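PDB 4Z80: EGF family domain-containing protein from Toxoplasma gondii, which binds a peptide of the rhoptry neck protein RON2L1 and probably helps form the moving junction through which the parasite invades its host cell. Local coordinates for residues S37-G41 / N42-R46; E177-S180 / T181-N184; G251-E254 / C255-L258. All blocks are in the same frame, centred on the assembly; numbering follows the deposited sequence.

Contact 1: residues S37-G41 / N42-R46; sequences SHTRG and NTTYR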
loop_
_atom_site.group_PDB
_atom_site.type_symbol
_atom_site.label_atom_id
_atom_site.label_comp_id
_atom_site.label_asym_id
_atom_site.label_seq_id
_atom_site.Cartn_x
_atom_site.Cartn_y
_atom_site.Cartn_z
ATOM N N SER A 37 -1.435 -18.285 12.167
ATOM C CA SER A 37 -2.639 -17.664 12.699
ATOM C C SER A 37 -2.356 -16.634 13.769
ATOM O O SER A 37 -1.311 -16.648 14.418
ATOM C CB SER A 37 -3.583 -18.726 13.262
ATOM O OG SER A 37 -3.018 -19.383 14.378
ATOM N N HIS A 38 -3.304 -15.723 13.927
ATOM C CA HIS A 38 -3.226 -14.708 14.954
ATOM C C HIS A 38 -4.602 -14.168 15.244
ATOM O O HIS A 38 -5.357 -13.870 14.323
ATOM C CB HIS A 38 -2.322 -13.563 14.527
ATOM C CG HIS A 38 -2.226 -12.467 15.539
ATOM N ND1 HIS A 38 -1.509 -12.601 16.709
ATOM C CD2 HIS A 38 -2.743 -11.218 15.554
ATOM C CE1 HIS A 38 -1.591 -11.480 17.401
ATOM N NE2 HIS A 38 -2.335 -10.624 16.722
ATOM N N THR A 39 -4.925 -14.029 16.524
ATOM C CA THR A 39 -6.194 -13.443 16.902
ATOM C C THR A 39 -5.974 -11.982 17.271
ATOM O O THR A 39 -5.228 -11.663 18.196
ATOM C CB THR A 39 -6.844 -14.218 18.053
ATOM O OG1 THR A 39 -7.022 -15.580 17.643
ATOM C CG2 THR A 39 -8.202 -13.619 18.405
ATOM N N ARG A 40 -6.605 -11.103 16.499
ATOM C CA ARG A 40 -6.521 -9.665 16.702
ATOM C C ARG A 40 -7.924 -9.178 17.006
ATOM O O ARG A 40 -8.804 -9.208 16.142
ATOM C CB ARG A 40 -5.935 -8.974 15.462
ATOM C CG ARG A 40 -5.831 -7.457 15.539
ATOM C CD ARG A 40 -5.564 -6.867 14.154
ATOM N NE ARG A 40 -5.319 -5.426 14.197
ATOM C CZ ARG A 40 -4.119 -4.864 14.322
ATOM N NH1 ARG A 40 -3.030 -5.614 14.417
ATOM N NH2 ARG A 40 -4.004 -3.541 14.353
ATOM N N GLY A 41 -8.139 -8.755 18.247
ATOM C CA GLY A 41 -9.475 -8.437 18.712
ATOM C C GLY A 41 -10.310 -9.701 18.827
ATOM O O GLY A 41 -9.976 -10.608 19.590
ATOM N N ASN A 42 -11.383 -9.760 18.043
ATOM C CA ASN A 42 -12.345 -10.865 18.086
ATOM C C ASN A 42 -12.165 -11.846 16.933
ATOM O O ASN A 42 -12.875 -12.849 16.840
ATOM C CB ASN A 42 -13.776 -10.317 18.056
ATOM C CG ASN A 42 -13.936 -9.161 17.082
ATOM O OD1 ASN A 42 -12.984 -8.777 16.399
ATOM N ND2 ASN A 42 -15.141 -8.601 17.012
ATOM N N THR A 43 -11.203 -11.553 16.063
ATOM C CA THR A 43 -11.051 -12.266 14.801
ATOM C C THR A 43 -9.749 -13.047 14.749
ATOM O O THR A 43 -8.690 -12.506 15.057
ATOM C CB THR A 43 -11.093 -11.284 13.622
ATOM O OG1 THR A 43 -12.308 -10.526 13.682
ATOM C CG2 THR A 43 -11.004 -12.016 12.287
ATOM N N THR A 44 -9.838 -14.313 14.358
ATOM C CA THR A 44 -8.650 -15.121 14.122
ATOM C C THR A 44 -8.351 -15.146 12.633
ATOM O O THR A 44 -9.135 -15.660 11.830
ATOM C CB THR A 44 -8.814 -16.556 14.644
ATOM O OG1 THR A 44 -9.026 -16.515 16.061
ATOM C CG2 THR A 44 -7.569 -17.390 14.346
ATOM N N TYR A 45 -7.210 -14.569 12.279
ATOM C CA TYR A 45 -6.748 -14.536 10.898
ATOM C C TYR A 45 -5.891 -15.750 10.599
ATOM O O TYR A 45 -5.098 -16.165 11.438
ATOM C CB TYR A 45 -5.957 -13.258 10.644
ATOM C CG TYR A 45 -6.774 -12.009 10.839
ATOM C CD1 TYR A 45 -6.909 -11.430 12.093
ATOM C CD2 TYR A 45 -7.425 -11.413 9.768
ATOM C CE1 TYR A 45 -7.666 -10.292 12.269
ATOM C CE2 TYR A 45 -8.181 -10.278 9.936
ATOM C CZ TYR A 45 -8.298 -9.720 11.186
ATOM O OH TYR A 45 -9.055 -8.586 11.365
ATOM N N ARG A 46 -6.055 -16.308 9.407
ATOM C CA ARG A 46 -5.297 -17.478 8.981
ATOM C C ARG A 46 -4.576 -17.199 7.670
ATOM O O ARG A 46 -5.166 -16.658 6.738
ATOM C CB ARG A 46 -6.225 -18.681 8.811
ATOM C CG ARG A 46 -7.045 -19.006 10.048
ATOM C CD ARG A 46 -6.256 -19.873 10.984
ATOM N NE ARG A 46 -6.271 -21.264 10.539
ATOM C CZ ARG A 46 -5.313 -22.153 10.785
ATOM N NH1 ARG A 46 -5.434 -23.393 10.327
ATOM N NH2 ARG A 46 -4.228 -21.808 11.468
HETATM O O HOH W 1 -9.036 -7.648 13.663
#
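Tyr45 lies alongside the neighbouring strand, its ring reaching past His38 toward Arg40. Its CG stands beside the backbone N (chi1 -62°), which brings the ring to that strand: His38 O sits at the ring edge, in plane, while Arg40 CB approaches CE1 of Tyr45 obliquely at 3.9 Å. Thr43 CG2, on the same side of the sheet, lies over one ring face, displaced toward the rim. At the far end of the ring a water bridges Tyr45 OH, 2.5 Å away, and Arg40 O, to which it donates. The water thus links the phenol to the backbone of the strand beside it.

On the opposite face, Ser37 is touched by Arg46. Bends at chi2 and chi3 fold that arginine back, so that the edge of its guanidinium meets Ser37 CB, NH2 to CB 3.6 Å. Thr39 and Thr44, a non-hydrogen-bonded pair on this face, are hydrogen-bonded through their hydroxyls, OG1 to OG1 2.7 Å, either of which could donate. At the bend, Asn42 points its side chain away from the first strand.

The backbone supplies the frame. His38 and Tyr45 exchange two bonds, with Tyr45 N to His38 O at 2.8 Å; Arg40 N donates to Thr43 O at 2.9 Å, while the return bond is weak. Beyond the strands, the extended Arg40 reaches Pro338 O, Glu341 and Glu254, and Phe253 packs edge-to-face with Tyr45. With Gly41 and Asn42 as the two central residues of a type II' turn, and glycine in the position of positive phi, this is a textbook two-residue beta hairpin.

Contact 2: residues E177-S180 / T181-N184; sequences EFDS and TVCN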
loop_
_atom_site.group_PDB
_atom_site.type_symbol
_atom_site.label_atom_id
_atom_site.label_comp_id
_atom_site.label_asym_id
_atom_site.label_seq_id
_atom_site.Cartn_x
_atom_site.Cartn_y
_atom_site.Cartn_z
ATOM N N GLU A 177 -9.431 -16.132 -0.505
ATOM C CA GLU A 177 -8.878 -15.017 0.267
ATOM C C GLU A 177 -9.953 -14.121 0.882
ATOM O O GLU A 177 -9.653 -13.249 1.696
ATOM C CB GLU A 177 -7.948 -14.167 -0.608
ATOM C CG GLU A 177 -6.647 -14.871 -0.938
ATOM C CD GLU A 177 -5.535 -13.906 -1.276
ATOM O OE1 GLU A 177 -5.601 -13.278 -2.354
ATOM O OE2 GLU A 177 -4.599 -13.774 -0.460
ATOM N N PHE A 178 -11.204 -14.324 0.480
ATOM C CA PHE A 178 -12.304 -13.518 0.983
ATOM C C PHE A 178 -12.872 -14.145 2.246
ATOM O O PHE A 178 -12.919 -15.365 2.364
ATOM C CB PHE A 178 -13.392 -13.392 -0.080
ATOM C CG PHE A 178 -14.493 -12.423 0.274
ATOM C CD1 PHE A 178 -14.371 -11.082 -0.036
ATOM C CD2 PHE A 178 -15.656 -12.860 0.894
ATOM C CE1 PHE A 178 -15.373 -10.183 0.271
ATOM C CE2 PHE A 178 -16.668 -11.963 1.215
ATOM C CZ PHE A 178 -16.528 -10.626 0.900
ATOM N N ASP A 179 -13.281 -13.306 3.193
ATOM C CA ASP A 179 -13.975 -13.775 4.385
ATOM C C ASP A 179 -15.107 -12.808 4.702
ATOM O O ASP A 179 -14.880 -11.615 4.832
ATOM C CB ASP A 179 -13.017 -13.893 5.569
ATOM C CG ASP A 179 -13.709 -14.391 6.824
ATOM O OD1 ASP A 179 -13.758 -15.624 7.021
ATOM O OD2 ASP A 179 -14.217 -13.554 7.600
ATOM N N SER A 180 -16.326 -13.324 4.832
ATOM C CA SER A 180 -17.499 -12.463 4.962
ATOM C C SER A 180 -17.553 -11.703 6.287
ATOM O O SER A 180 -18.219 -10.674 6.383
ATOM C CB SER A 180 -18.776 -13.289 4.795
ATOM O OG SER A 180 -18.860 -14.303 5.782
ATOM N N THR A 181 -16.856 -12.199 7.304
ATOM C CA THR A 181 -16.808 -11.508 8.585
ATOM C C THR A 181 -15.778 -10.391 8.539
ATOM O O THR A 181 -16.063 -9.260 8.925
ATOM C CB THR A 181 -16.480 -12.469 9.732
ATOM O OG1 THR A 181 -17.484 -13.489 9.780
ATOM C CG2 THR A 181 -16.435 -11.729 11.067
ATOM N N VAL A 182 -14.580 -10.707 8.061
ATOM C CA VAL A 182 -13.553 -9.692 7.909
ATOM C C VAL A 182 -14.044 -8.602 6.950
ATOM O O VAL A 182 -13.834 -7.410 7.184
ATOM C CB VAL A 182 -12.234 -10.305 7.401
ATOM C CG1 VAL A 182 -11.228 -9.215 6.999
ATOM C CG2 VAL A 182 -11.641 -11.208 8.466
ATOM N N CYS A 183 -14.721 -9.022 5.886
ATOM C CA CYS A 183 -15.202 -8.106 4.859
ATOM C C CYS A 183 -16.684 -7.796 5.017
ATOM O O CYS A 183 -17.414 -7.746 4.029
ATOM C CB CYS A 183 -14.960 -8.700 3.474
ATOM S SG CYS A 183 -13.242 -9.170 3.155
ATOM N N ASN A 184 -17.127 -7.578 6.250
ATOM C CA ASN A 184 -18.557 -7.444 6.507
ATOM C C ASN A 184 -19.123 -6.099 6.058
ATOM O O ASN A 184 -20.321 -5.858 6.179
ATOM C CB ASN A 184 -18.858 -7.672 7.996
ATOM C CG ASN A 184 -18.192 -6.661 8.908
ATOM O OD1 ASN A 184 -17.609 -5.673 8.463
ATOM N ND2 ASN A 184 -18.291 -6.906 10.209
#
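The Phe178 ring meets Cys183 obliquely: CB of Cys183 comes to 3.6 Å from CE1 of Phe178, and SG lies 4.2 Å from the ring centroid, 29° off its normal, a sulfur-aromatic contact. Tyr168 and Met172 of helix 165-172 also pack on this ring. The second flat group, the Asp179 carboxylate, is gripped through OD2 by two backbone N-H groups. Val182 N arrives at 2.9 Å on the anti lone pair in a nearly straight bond (169°). Thr181 N, at 3.0 Å, comes instead from well above the carboxylate plane and makes a more bent bond. Two donors from such different directions should fix the rotation of the group and, with the Arg260 side chain touching Asp179, may stabilise its negative charge. With CG anti to the backbone N (chi1 -180°), the carboxylate reaches forward over the next turn of chain.

The main chain completes the fold-back, for Cys183 N donates to Asp179 O at 2.8 Å. Cys183 SG is also bonded to Cys261, which staples the loop to helix 252-262. An aspartate whose side chain accepts from the second and third residues ahead, and whose carbonyl accepts from the fourth, defines an Asx motif, here overlapping the type I turn 181-184.

Contact 3: residues G251-E254 / C255-L258; sequences GPFE and CSIL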
loop_
_atom_site.group_PDB
_atom_site.type_symbol
_atom_site.label_atom_id
_atom_site.label_comp_id
_atom_site.label_asym_id
_atom_site.label_seq_id
_atom_site.Cartn_x
_atom_site.Cartn_y
_atom_site.Cartn_z
ATOM N N GLY A 251 -5.785 1.961 11.679
ATOM C CA GLY A 251 -4.352 1.778 11.551
ATOM C C GLY A 251 -4.009 1.119 10.237
ATOM O O GLY A 251 -4.896 0.777 9.464
ATOM N N PRO A 252 -2.709 0.937 9.978
ATOM C CA PRO A 252 -2.294 0.380 8.685
ATOM C C PRO A 252 -2.855 -1.011 8.400
ATOM O O PRO A 252 -3.161 -1.285 7.245
ATOM C CB PRO A 252 -0.763 0.349 8.781
ATOM C CG PRO A 252 -0.410 0.677 10.184
ATOM C CD PRO A 252 -1.570 1.402 10.784
ATOM N N PHE A 253 -3.000 -1.886 9.392
ATOM C CA PHE A 253 -3.542 -3.205 9.091
ATOM C C PHE A 253 -5.004 -3.121 8.651
ATOM O O PHE A 253 -5.422 -3.812 7.722
ATOM C CB PHE A 253 -3.419 -4.155 10.279
ATOM C CG PHE A 253 -4.116 -5.466 10.054
ATOM C CD1 PHE A 253 -3.658 -6.355 9.094
ATOM C CD2 PHE A 253 -5.261 -5.789 10.766
ATOM C CE1 PHE A 253 -4.310 -7.541 8.862
ATOM C CE2 PHE A 253 -5.915 -6.981 10.543
ATOM C CZ PHE A 253 -5.445 -7.861 9.587
ATOM N N GLU A 254 -5.790 -2.278 9.312
ATOM C CA GLU A 254 -7.175 -2.104 8.910
ATOM C C GLU A 254 -7.259 -1.553 7.484
ATOM O O GLU A 254 -8.151 -1.909 6.723
ATOM C CB GLU A 254 -7.896 -1.195 9.900
ATOM C CG GLU A 254 -8.120 -1.848 11.272
ATOM C CD GLU A 254 -6.870 -1.902 12.145
ATOM O OE1 GLU A 254 -5.888 -1.182 11.860
ATOM O OE2 GLU A 254 -6.874 -2.672 13.131
ATOM N N CYS A 255 -6.298 -0.714 7.111
ATOM C CA CYS A 255 -6.239 -0.198 5.750
ATOM C C CYS A 255 -6.014 -1.346 4.759
ATOM O O CYS A 255 -6.635 -1.382 3.694
ATOM C CB CYS A 255 -5.136 0.857 5.652
ATOM S SG CYS A 255 -5.034 1.705 4.062
ATOM N N SER A 256 -5.149 -2.300 5.108
ATOM C CA SER A 256 -4.923 -3.464 4.238
ATOM C C SER A 256 -6.209 -4.287 4.054
ATOM O O SER A 256 -6.428 -4.864 2.988
ATOM C CB SER A 256 -3.793 -4.358 4.778
ATOM O OG SER A 256 -4.199 -5.172 5.873
ATOM N N ILE A 257 -7.063 -4.326 5.079
ATOM C CA ILE A 257 -8.312 -5.073 4.984
ATOM C C ILE A 257 -9.217 -4.444 3.930
ATOM O O ILE A 257 -9.906 -5.152 3.192
ATOM C CB ILE A 257 -9.047 -5.135 6.349
ATOM C CG1 ILE A 257 -8.293 -6.063 7.312
ATOM C CG2 ILE A 257 -10.507 -5.609 6.179
ATOM C CD1 ILE A 257 -8.852 -6.081 8.737
ATOM N N LEU A 258 -9.235 -3.114 3.856
ATOM C CA LEU A 258 -10.019 -2.455 2.819
ATOM C C LEU A 258 -9.586 -2.954 1.441
ATOM O O LEU A 258 -10.421 -3.242 0.592
ATOM C CB LEU A 258 -9.889 -0.928 2.904
ATOM C CG LEU A 258 -10.689 -0.141 1.858
ATOM C CD1 LEU A 258 -12.192 -0.427 1.970
ATOM C CD2 LEU A 258 -10.423 1.353 1.983
#
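Phe253 turns its CG anti to the backbone N (chi1 173°), which swings the ring forward along the helix, while Ile257 sets CG1 beside its own backbone N (chi1 -71°) and reaches back to meet it. The two side chains cross at a slant: CG1 of Ile257 lies over one ring face, offset toward the rim, and CD1 touches Phe253 CE2 at 3.6 Å. Ser256 OG donates to Phe253 O at 2.6 Å, in the carbonyl plane and on a lone pair. Phe253 O thus takes two donors, Ser256 OG and Ile257 N (3.2 Å), and the buried hydroxyl spends its proton inside the helix. The same OG comes obliquely to the ring, 3.5 Å from CD1 of Phe253.

Gly251 occupies the N-cap position, and its O takes the first helical bond, from Cys255 N at 3.1 Å. The opening turn of helix 252-262 lies between sheet and hairpin: Pro252 and Cys255 pack on strand 280-283, Pro252 and Ser256 on strand 329-332, and Cys255 is disulfide-bonded to Cys289. Phe253 and Glu254 face hairpin 36-51, with Phe253 also packing on Pro338, and Ile257 meets Val182 of loop 177-184.

Overall arrangement
All three contacts are local, yet they form one cluster around helix 252-262. Contact 3 is buried, its centre about 10 Å from the chain centre; the centres of contacts 1 and 2 lie nearer the surface, at about 21 and 20 Å, and about 12 Å from each other. Val182 and Tyr45 are shared pieces: Val182 packs on Thr43, Tyr45 and Ile257, and Tyr45 also on the helix. Contact 1 meets contact 3 by packing and by a salt bridge. Their internal chemistry differs: cross-strand pairing holds 37-46, a carboxylate gripping backbone N-H groups shapes loop 177-184, and helical bonding with an aromatic-aliphatic overlap organises 251-258. Disulfides anchor only the latter two.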